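Local coordinates for protein (hdlp (histone deacetylase-like protein)) (Aquifex aeolicus, PDB 1C3P) that is a bacterial homologue of histone deacetylases that binds zinc and probably shares their deacetylase activity, at residues K48-T53 and S109-I114; F60-Y65 and F134-N139. All coordinates share one frame; numbering follows the deposited sequence.

Contact 1: K48-T53 and S109-I114; sequences KSRPAT and STVQAI
S49 meets S109 hydroxyl to hydroxyl where the loop leaving strand 46-48, at one edge of the parallel sheet of this deacetylase alpha/beta fold, runs past helix 98-118. The OG atoms of S49 and S109 lie 2.7 Å apart, close enough for a hydrogen bond, though the proton could also serve another acceptor. Y12 OH bonds to both hydroxyls, and L105 O is a further partner of S109 OG, so the buried pair sits within a small polar cluster. R50 follows, its CG between the backbone N and the carbonyl carbon (chi1 72°). From there the chain runs extended to NE, sliding past Q112 in the opposite direction, with R50 CG 3.6 Å from Q112 CD and the guanidinium and amide planes 36° apart. At the far end R50 NH2 reaches V111 CG1 at 3.3 Å while forming salt bridges to E56 and E115. An alanine here would probably leave E56 and E115 without their shared positive partner and open a gap over Q112 CG and V111 CG1. The other terminal nitrogen turns back to the loop: R50 NH1 donates to P51 O at 3.0 Å, the acceptor only 9° out of the guanidinium plane.

Contact 2: F60-Y65 and F134-N139; sequences FHTEDY and FKSRAN
K135 NZ donates to F60 O at 2.6 Å, lying in the carbonyl plane with a C=O...N angle of 146°. The lysine chain starts extended and then bends at its last two torsions, and chi4 of -74° brings NZ back to that oxygen. A second link runs through hydroxyls: S136 OG donates to T62 OG1 at 2.8 Å, and T62 OG1 in turn donates to D64 OD2, met nearly along the C-O axis. Between them T62 N makes a weak bond to K135 O (3.3 Å). T62 is the N-cap residue of helix 63-75, but its hydroxyl makes no capping bond and is turned to D64 instead, whose OD2 takes a weak bond from Y65 N. Within the histone deacetylase alpha/beta fold the contact thus joins the start of that helix to the loop after strand 122-125, whose F134 lies about 12 Å, side chain to side chain, from H170, a zinc-binding residue of this protein, with no zinc bound in this model. H61 presents its edge, with F134 O in the ring plane 3.2 Å from CD2, while F60 CD2 stands 3.5 Å above the centre of the imidazole. F60 itself brings CE2 to within 3.6 Å of K135 CA and continues onto A148, V149 and A178. Farther along, Y65 lays one ring face against the backbone, R137 N being 3.7 Å above its centre and S136 C offset toward the rim. Y65 OH bonds to Y143 O and touches A138 CB.

From the N terminus the chain meets 48-53 first and 60-65 soon after, with the short helix 54-57 between them; their partners 109-114 and 134-139 follow in the same order. The two contacts therefore cross rather than nest. Contact 1 closes a loop of 55 residues that includes helices 54-57, 63-75 and 82-86, returning helix 98-118 to the exit of strand 46-48. Contact 2 closes one of 68 residues, reached after that helix and strand 122-125, and ties the start of helix 63-75 to the loop before helix 146-156. Their centres are 19 Å apart and their nearest atoms about 9 Å, so they do not touch.

Contact 1: K48-T53 and S109-I114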
loop_
_atom_site.group_PDB
_atom_site.type_symbol
_atom_site.label_atom_id
_atom_site.label_comp_id
_atom_site.label_asym_id
_atom_site.label_seq_id
_atom_site.Cartn_x
_atom_site.Cartn_y
_atom_site.Cartn_z
ATOM N N LYS A 48 -15.561 -11.008 -4.290
ATOM C CA LYS A 48 -15.381 -10.267 -5.537
ATOM C C LYS A 48 -15.470 -8.765 -5.275
ATOM O O LYS A 48 -16.420 -8.294 -4.666
ATOM C CB LYS A 48 -16.452 -10.655 -6.569
ATOM C CG LYS A 48 -16.320 -9.921 -7.898
ATOM C CD LYS A 48 -17.412 -10.332 -8.882
ATOM C CE LYS A 48 -17.256 -9.616 -10.215
ATOM N NZ LYS A 48 -15.950 -9.914 -10.870
ATOM N N SER A 49 -14.484 -8.027 -5.761
ATOM C CA SER A 49 -14.447 -6.579 -5.608
ATOM C C SER A 49 -15.648 -5.906 -6.264
ATOM O O SER A 49 -16.113 -6.331 -7.327
ATOM C CB SER A 49 -13.192 -6.000 -6.266
ATOM O OG SER A 49 -11.977 -6.563 -5.760
ATOM N N ARG A 50 -16.137 -4.848 -5.624
ATOM C CA ARG A 50 -17.240 -4.063 -6.153
ATOM C C ARG A 50 -16.761 -2.614 -6.262
ATOM O O ARG A 50 -15.837 -2.194 -5.564
ATOM C CB ARG A 50 -18.451 -4.080 -5.206
ATOM C CG ARG A 50 -18.275 -3.263 -3.904
ATOM C CD ARG A 50 -19.578 -3.245 -3.126
ATOM N NE ARG A 50 -19.481 -2.644 -1.797
ATOM C CZ ARG A 50 -19.228 -1.369 -1.537
ATOM N NH1 ARG A 50 -19.033 -0.496 -2.521
ATOM N NH2 ARG A 50 -19.189 -0.957 -0.276
ATOM N N PRO A 51 -17.352 -1.840 -7.175
ATOM C CA PRO A 51 -16.948 -0.439 -7.301
ATOM C C PRO A 51 -17.378 0.353 -6.067
ATOM O O PRO A 51 -18.380 0.011 -5.428
ATOM C CB PRO A 51 -17.737 0.029 -8.528
ATOM C CG PRO A 51 -17.913 -1.254 -9.327
ATOM C CD PRO A 51 -18.342 -2.177 -8.208
ATOM N N ALA A 52 -16.616 1.392 -5.716
ATOM C CA ALA A 52 -16.998 2.283 -4.628
ATOM C C ALA A 52 -18.193 3.064 -5.199
ATOM O O ALA A 52 -18.210 3.374 -6.391
ATOM C CB ALA A 52 -15.855 3.243 -4.305
ATOM N N THR A 53 -19.189 3.384 -4.374
ATOM C CA THR A 53 -20.328 4.151 -4.876
ATOM C C THR A 53 -19.920 5.616 -4.884
ATOM O O THR A 53 -18.938 5.983 -4.256
ATOM C CB THR A 53 -21.568 3.992 -3.983
ATOM O OG1 THR A 53 -21.291 4.526 -2.679
ATOM C CG2 THR A 53 -21.943 2.515 -3.876
ATOM N N SER A 109 -13.140 -2.043 -2.841
ATOM C CA SER A 109 -12.553 -3.210 -2.170
ATOM C C SER A 109 -12.048 -2.868 -0.761
ATOM O O SER A 109 -11.991 -3.728 0.138
ATOM C CB SER A 109 -11.423 -3.793 -3.029
ATOM O OG SER A 109 -11.927 -4.275 -4.266
ATOM N N THR A 110 -11.662 -1.614 -0.565
ATOM C CA THR A 110 -11.220 -1.179 0.750
ATOM C C THR A 110 -12.425 -1.027 1.655
ATOM O O THR A 110 -12.344 -1.360 2.833
ATOM C CB THR A 110 -10.428 0.129 0.663
ATOM O OG1 THR A 110 -9.117 -0.180 0.171
ATOM C CG2 THR A 110 -10.356 0.828 2.036
ATOM N N VAL A 111 -13.548 -0.550 1.113
ATOM C CA VAL A 111 -14.738 -0.440 1.932
ATOM C C VAL A 111 -15.179 -1.868 2.294
ATOM O O VAL A 111 -15.580 -2.143 3.430
ATOM C CB VAL A 111 -15.888 0.313 1.200
ATOM C CG1 VAL A 111 -17.143 0.278 2.058
ATOM C CG2 VAL A 111 -15.486 1.766 0.947
ATOM N N GLN A 112 -15.087 -2.787 1.336
ATOM C CA GLN A 112 -15.449 -4.177 1.603
ATOM C C GLN A 112 -14.548 -4.754 2.685
ATOM O O GLN A 112 -15.004 -5.482 3.558
ATOM C CB GLN A 112 -15.341 -5.020 0.332
ATOM C CG GLN A 112 -16.293 -4.580 -0.762
ATOM C CD GLN A 112 -16.138 -5.395 -2.014
ATOM O OE1 GLN A 112 -16.811 -6.421 -2.201
ATOM N NE2 GLN A 112 -15.230 -4.965 -2.879
ATOM N N ALA A 113 -13.256 -4.453 2.621
ATOM C CA ALA A 113 -12.348 -4.950 3.654
ATOM C C ALA A 113 -12.794 -4.424 5.017
ATOM O O ALA A 113 -12.775 -5.139 6.018
ATOM C CB ALA A 113 -10.930 -4.503 3.374
ATOM N N ILE A 114 -13.178 -3.160 5.066
ATOM C CA ILE A 114 -13.621 -2.612 6.339
ATOM C C ILE A 114 -14.929 -3.262 6.780
ATOM O O ILE A 114 -15.105 -3.580 7.969
ATOM C CB ILE A 114 -13.783 -1.102 6.265
ATOM C CG1 ILE A 114 -12.402 -0.465 6.019
ATOM C CG2 ILE A 114 -14.365 -0.583 7.585
ATOM C CD1 ILE A 114 -12.477 1.019 5.587
#

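Contact 2: F60-Y65 and F134-N139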
loop_
_atom_site.group_PDB
_atom_site.type_symbol
_atom_site.label_atom_id
_atom_site.label_comp_id
_atom_site.label_asym_id
_atom_site.label_seq_id
_atom_site.Cartn_x
_atom_site.Cartn_y
_atom_site.Cartn_z
ATOM N N PHE A 60 -14.567 11.459 0.884
ATOM C CA PHE A 60 -13.296 12.172 0.893
ATOM C C PHE A 60 -13.076 13.123 -0.289
ATOM O O PHE A 60 -12.755 14.298 -0.102
ATOM C CB PHE A 60 -12.110 11.200 0.960
ATOM C CG PHE A 60 -10.760 11.888 0.913
ATOM C CD1 PHE A 60 -10.394 12.800 1.898
ATOM C CD2 PHE A 60 -9.865 11.632 -0.124
ATOM C CE1 PHE A 60 -9.157 13.452 1.856
ATOM C CE2 PHE A 60 -8.623 12.277 -0.179
ATOM C CZ PHE A 60 -8.272 13.194 0.822
ATOM N N HIS A 61 -13.226 12.617 -1.506
ATOM C CA HIS A 61 -12.993 13.446 -2.686
ATOM C C HIS A 61 -14.114 14.406 -3.024
ATOM O O HIS A 61 -15.265 14.177 -2.650
ATOM C CB HIS A 61 -12.696 12.551 -3.892
ATOM C CG HIS A 61 -11.377 11.860 -3.792
ATOM N ND1 HIS A 61 -11.248 10.538 -3.423
ATOM C CD2 HIS A 61 -10.120 12.326 -3.971
ATOM C CE1 HIS A 61 -9.964 10.219 -3.384
ATOM N NE2 HIS A 61 -9.261 11.286 -3.712
ATOM N N THR A 62 -13.766 15.498 -3.710
ATOM C CA THR A 62 -14.775 16.490 -4.104
ATOM C C THR A 62 -15.441 16.084 -5.406
ATOM O O THR A 62 -14.846 15.400 -6.245
ATOM C CB THR A 62 -14.169 17.897 -4.258
ATOM O OG1 THR A 62 -13.095 17.875 -5.206
ATOM C CG2 THR A 62 -13.656 18.386 -2.926
ATOM N N GLU A 63 -16.689 16.498 -5.572
ATOM C CA GLU A 63 -17.443 16.142 -6.762
ATOM C C GLU A 63 -16.853 16.546 -8.089
ATOM O O GLU A 63 -16.896 15.766 -9.037
ATOM C CB GLU A 63 -18.865 16.692 -6.693
ATOM C CG GLU A 63 -19.847 15.825 -5.964
ATOM C CD GLU A 63 -21.277 16.176 -6.327
ATOM O OE1 GLU A 63 -21.623 16.072 -7.526
ATOM O OE2 GLU A 63 -22.049 16.555 -5.419
ATOM N N ASP A 64 -16.330 17.767 -8.172
ATOM C CA ASP A 64 -15.759 18.252 -9.426
ATOM C C ASP A 64 -14.577 17.370 -9.860
ATOM O O ASP A 64 -14.413 17.079 -11.054
ATOM C CB ASP A 64 -15.277 19.700 -9.297
ATOM C CG ASP A 64 -14.195 19.868 -8.235
ATOM O OD1 ASP A 64 -13.457 20.878 -8.279
ATOM O OD2 ASP A 64 -14.090 19.003 -7.341
ATOM N N TYR A 65 -13.755 16.963 -8.894
ATOM C CA TYR A 65 -12.598 16.108 -9.177
ATOM C C TYR A 65 -13.063 14.723 -9.640
ATOM O O TYR A 65 -12.600 14.236 -10.666
ATOM C CB TYR A 65 -11.681 15.983 -7.934
ATOM C CG TYR A 65 -10.537 15.000 -8.127
ATOM C CD1 TYR A 65 -9.648 15.129 -9.202
ATOM C CD2 TYR A 65 -10.359 13.923 -7.249
ATOM C CE1 TYR A 65 -8.613 14.203 -9.406
ATOM C CE2 TYR A 65 -9.328 12.991 -7.444
ATOM C CZ TYR A 65 -8.464 13.129 -8.521
ATOM O OH TYR A 65 -7.487 12.177 -8.742
ATOM N N PHE A 134 -4.811 13.232 -3.550
ATOM C CA PHE A 134 -5.312 14.305 -2.697
ATOM C C PHE A 134 -6.812 14.455 -2.885
ATOM O O PHE A 134 -7.387 13.917 -3.838
ATOM C CB PHE A 134 -4.601 15.630 -3.031
ATOM C CG PHE A 134 -3.131 15.583 -2.787
ATOM C CD1 PHE A 134 -2.230 15.610 -3.845
ATOM C CD2 PHE A 134 -2.642 15.477 -1.485
ATOM C CE1 PHE A 134 -0.849 15.533 -3.609
ATOM C CE2 PHE A 134 -1.267 15.396 -1.240
ATOM C CZ PHE A 134 -0.374 15.427 -2.301
ATOM N N LYS A 135 -7.447 15.205 -1.986
ATOM C CA LYS A 135 -8.886 15.381 -2.046
ATOM C C LYS A 135 -9.415 15.752 -3.421
ATOM O O LYS A 135 -10.433 15.217 -3.880
ATOM C CB LYS A 135 -9.309 16.432 -1.001
ATOM C CG LYS A 135 -10.786 16.806 -1.018
ATOM C CD LYS A 135 -11.151 17.762 0.140
ATOM C CE LYS A 135 -11.302 17.058 1.493
ATOM N NZ LYS A 135 -12.564 16.237 1.654
ATOM N N SER A 136 -8.693 16.631 -4.103
ATOM C CA SER A 136 -9.128 17.106 -5.401
ATOM C C SER A 136 -8.029 17.086 -6.441
ATOM O O SER A 136 -8.040 17.909 -7.355
ATOM C CB SER A 136 -9.659 18.540 -5.253
ATOM O OG SER A 136 -10.609 18.619 -4.207
ATOM N N ARG A 137 -7.095 16.139 -6.348
ATOM C CA ARG A 137 -6.001 16.093 -7.315
ATOM C C ARG A 137 -5.264 14.750 -7.365
ATOM O O ARG A 137 -5.039 14.143 -6.327
ATOM C CB ARG A 137 -5.000 17.207 -6.978
ATOM C CG ARG A 137 -3.647 17.084 -7.640
ATOM C CD ARG A 137 -2.716 18.176 -7.129
ATOM N NE ARG A 137 -3.027 19.477 -7.705
ATOM C CZ ARG A 137 -2.500 19.935 -8.836
ATOM N NH1 ARG A 137 -1.631 19.196 -9.514
ATOM N NH2 ARG A 137 -2.846 21.130 -9.295
ATOM N N ALA A 138 -4.874 14.312 -8.564
ATOM C CA ALA A 138 -4.145 13.050 -8.718
ATOM C C ALA A 138 -2.683 13.242 -8.303
ATOM O O ALA A 138 -2.160 14.358 -8.346
ATOM C CB ALA A 138 -4.227 12.555 -10.196
ATOM N N ASN A 139 -2.016 12.167 -7.897
ATOM C CA ASN A 139 -0.642 12.288 -7.466
ATOM C C ASN A 139 0.004 10.925 -7.255
ATOM O O ASN A 139 -0.627 10.011 -6.722
ATOM C CB ASN A 139 -0.610 13.106 -6.157
ATOM C CG ASN A 139 0.782 13.249 -5.583
ATOM O OD1 ASN A 139 1.679 13.801 -6.224
ATOM N ND2 ASN A 139 0.969 12.762 -4.357
#